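Long-range contact in 401aa long hypothetical glucose-1-phosphate thymidylyltransferase (Sulfolobus tokodaii, PDB 2GGO), which probably catalyses both the acetyl-transfer and the nucleotidyl-transfer steps in making UDP-N-acetylglucosamine and UDP-N-acetylgalactosamine: residues A[303-308]-A[320-325]. Sequence-based numbering, arbitrary orientation.
Sequences GSKIPH and DVNFGA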
loop_
_atom_site.group_PDB
_atom_site.type_symbol
_atom_site.label_atom_id
_atom_site.label_comp_id
_atom_site.label_asym_id
_atom_site.label_seq_id
_atom_site.Cartn_x
_atom_site.Cartn_y
_atom_site.Cartn_z
ATOM N N GLY A 303 -0.223 0.094 17.649
ATOM C CA GLY A 303 -0.761 -0.404 18.903
ATOM C C GLY A 303 -1.122 -1.892 18.928
ATOM O O GLY A 303 -1.770 -2.345 19.848
ATOM N N SER A 304 -0.712 -2.652 17.925
ATOM C CA SER A 304 -0.958 -4.114 17.911
ATOM C C SER A 304 -0.041 -4.849 18.829
ATOM O O SER A 304 1.069 -4.455 19.024
ATOM C CB SER A 304 -0.848 -4.663 16.528
ATOM O OG SER A 304 -2.025 -4.275 15.823
ATOM N N LYS A 305 -0.530 -5.915 19.438
ATOM C CA LYS A 305 0.173 -6.518 20.542
ATOM C C LYS A 305 0.357 -8.026 20.333
ATOM O O LYS A 305 -0.636 -8.755 20.180
ATOM C CB LYS A 305 -0.646 -6.288 21.777
ATOM C CG LYS A 305 -0.445 -4.864 22.403
ATOM C CD LYS A 305 -0.974 -4.818 23.865
ATOM C CE LYS A 305 -2.376 -4.168 23.979
ATOM N NZ LYS A 305 -3.108 -4.379 25.322
ATOM N N ILE A 306 1.595 -8.508 20.362
ATOM C CA ILE A 306 1.879 -9.961 20.230
ATOM C C ILE A 306 2.648 -10.345 21.468
ATOM O O ILE A 306 3.855 -10.387 21.417
ATOM C CB ILE A 306 2.835 -10.344 19.032
ATOM C CG1 ILE A 306 2.550 -9.678 17.706
ATOM C CG2 ILE A 306 2.802 -11.832 18.781
ATOM C CD1 ILE A 306 1.069 -9.644 17.318
ATOM N N PRO A 307 1.968 -10.587 22.609
ATOM C CA PRO A 307 2.792 -10.582 23.832
ATOM C C PRO A 307 3.396 -11.899 24.301
ATOM O O PRO A 307 4.366 -11.807 25.076
ATOM C CB PRO A 307 1.844 -10.066 24.867
ATOM C CG PRO A 307 0.493 -10.775 24.384
ATOM C CD PRO A 307 0.533 -10.622 22.924
ATOM N N HIS A 308 2.934 -13.085 23.845
ATOM C CA HIS A 308 3.504 -14.347 24.361
ATOM C C HIS A 308 3.561 -15.497 23.423
ATOM O O HIS A 308 2.571 -15.741 22.854
ATOM C CB HIS A 308 2.552 -14.958 25.429
ATOM C CG HIS A 308 1.958 -13.982 26.391
ATOM N ND1 HIS A 308 2.607 -13.471 27.535
ATOM C CD2 HIS A 308 0.700 -13.530 26.463
ATOM C CE1 HIS A 308 1.788 -12.641 28.141
ATOM N NE2 HIS A 308 0.571 -12.789 27.593
ATOM N N ASP A 320 -4.437 -2.307 16.295
ATOM C CA ASP A 320 -5.078 -2.777 17.529
ATOM C C ASP A 320 -5.469 -4.256 17.518
ATOM O O ASP A 320 -6.554 -4.618 17.935
ATOM C CB ASP A 320 -6.214 -1.830 17.923
ATOM C CG ASP A 320 -5.734 -0.362 18.099
ATOM O OD1 ASP A 320 -4.671 -0.143 18.769
ATOM O OD2 ASP A 320 -6.409 0.603 17.584
ATOM N N VAL A 321 -4.559 -5.117 17.038
ATOM C CA VAL A 321 -4.753 -6.555 17.051
ATOM C C VAL A 321 -4.137 -7.060 18.320
ATOM O O VAL A 321 -3.180 -6.445 18.812
ATOM C CB VAL A 321 -4.158 -7.238 15.793
ATOM C CG1 VAL A 321 -4.420 -8.884 15.800
ATOM C CG2 VAL A 321 -4.909 -6.698 14.537
ATOM N N ASN A 322 -4.728 -8.084 18.934
ATOM C CA ASN A 322 -4.061 -8.736 20.077
ATOM C C ASN A 322 -3.920 -10.182 19.788
ATOM O O ASN A 322 -4.880 -10.748 19.507
ATOM C CB ASN A 322 -4.849 -8.595 21.422
ATOM C CG ASN A 322 -5.060 -7.104 21.827
ATOM O OD1 ASN A 322 -4.140 -6.409 22.239
ATOM N ND2 ASN A 322 -6.282 -6.604 21.617
ATOM N N PHE A 323 -2.725 -10.752 19.963
ATOM C CA PHE A 323 -2.579 -12.187 19.850
ATOM C C PHE A 323 -2.739 -12.825 21.142
ATOM O O PHE A 323 -1.955 -12.560 22.046
ATOM C CB PHE A 323 -1.220 -12.657 19.195
ATOM C CG PHE A 323 -1.344 -12.717 17.695
ATOM C CD1 PHE A 323 -2.457 -12.134 17.107
ATOM C CD2 PHE A 323 -0.429 -13.353 16.886
ATOM C CE1 PHE A 323 -2.639 -12.205 15.691
ATOM C CE2 PHE A 323 -0.577 -13.404 15.516
ATOM C CZ PHE A 323 -1.676 -12.795 14.928
ATOM N N GLY A 324 -3.679 -13.743 21.250
ATOM C CA GLY A 324 -3.502 -14.656 22.417
ATOM C C GLY A 324 -2.245 -15.505 22.429
ATOM O O GLY A 324 -1.745 -15.975 21.353
ATOM N N ALA A 325 -1.767 -15.788 23.639
ATOM C CA ALA A 325 -0.645 -16.731 23.909
ATOM C C ALA A 325 -0.784 -17.878 23.046
ATOM O O ALA A 325 -1.924 -18.433 22.840
ATOM C CB ALA A 325 -0.512 -17.156 25.388
HETATM O O HOH W 1 -4.540 -3.505 21.415
HETATM O O HOH W 2 1.090 -13.484 22.003
#
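Ile306 lays its CD1 methyl over one face of the Phe323 ring, a CH-pi contact with CD1 4.2 Å from the ring centroid and shifted toward the rim. The two side chains lie side by side and point the same way. With chi2 near -44°, CD1 of Ile306 is turned over the ring, and CG2 also touches the ring near CD2. Both residues are buried. Ile306 also packs on Ile289, and Phe323 on Thr365.

The backbones run parallel and make a single bridge, Lys305 with Asn322. Lys305 N donates to Val321 O at 2.8 Å, and Phe323 N donates to Lys305 O at 2.9 Å. Ser304 extends this pattern with its side chain. Its OG accepts a nearly straight bond from Val321 N (2.9 Å, 173° at the hydrogen). The same hydroxyl is hydrogen-bonded to Ala318 O, so one buried oxygen serves two backbone groups. An alanine in place of Ser304 would probably leave Val321 N and Ala318 O without this partner.

On the more exposed side, Lys305 and Asn322 also lie alongside each other. Lys305 CE comes 3.3 Å from Asn322 OD1, and a water donates to that oxygen. Further on, a second water accepts from His308 N and donates to Phe323 O (3.2 Å), joining two groups that are not directly hydrogen-bonded to each other. Beyond it, His308 CB meets Ala325 CB at 3.8 Å.

Successive parallel coils stacked in this way are characteristic of the left-handed beta-helix of hexapeptide-repeat transferases. The contact joins strand 305-308 to strand 322-323, away from the nucleotide and sugar sites. Its chemistry implies an apolar interior of isoleucine and phenylalanine, with backbone, hydroxyl and water bonds tying one coil to the next.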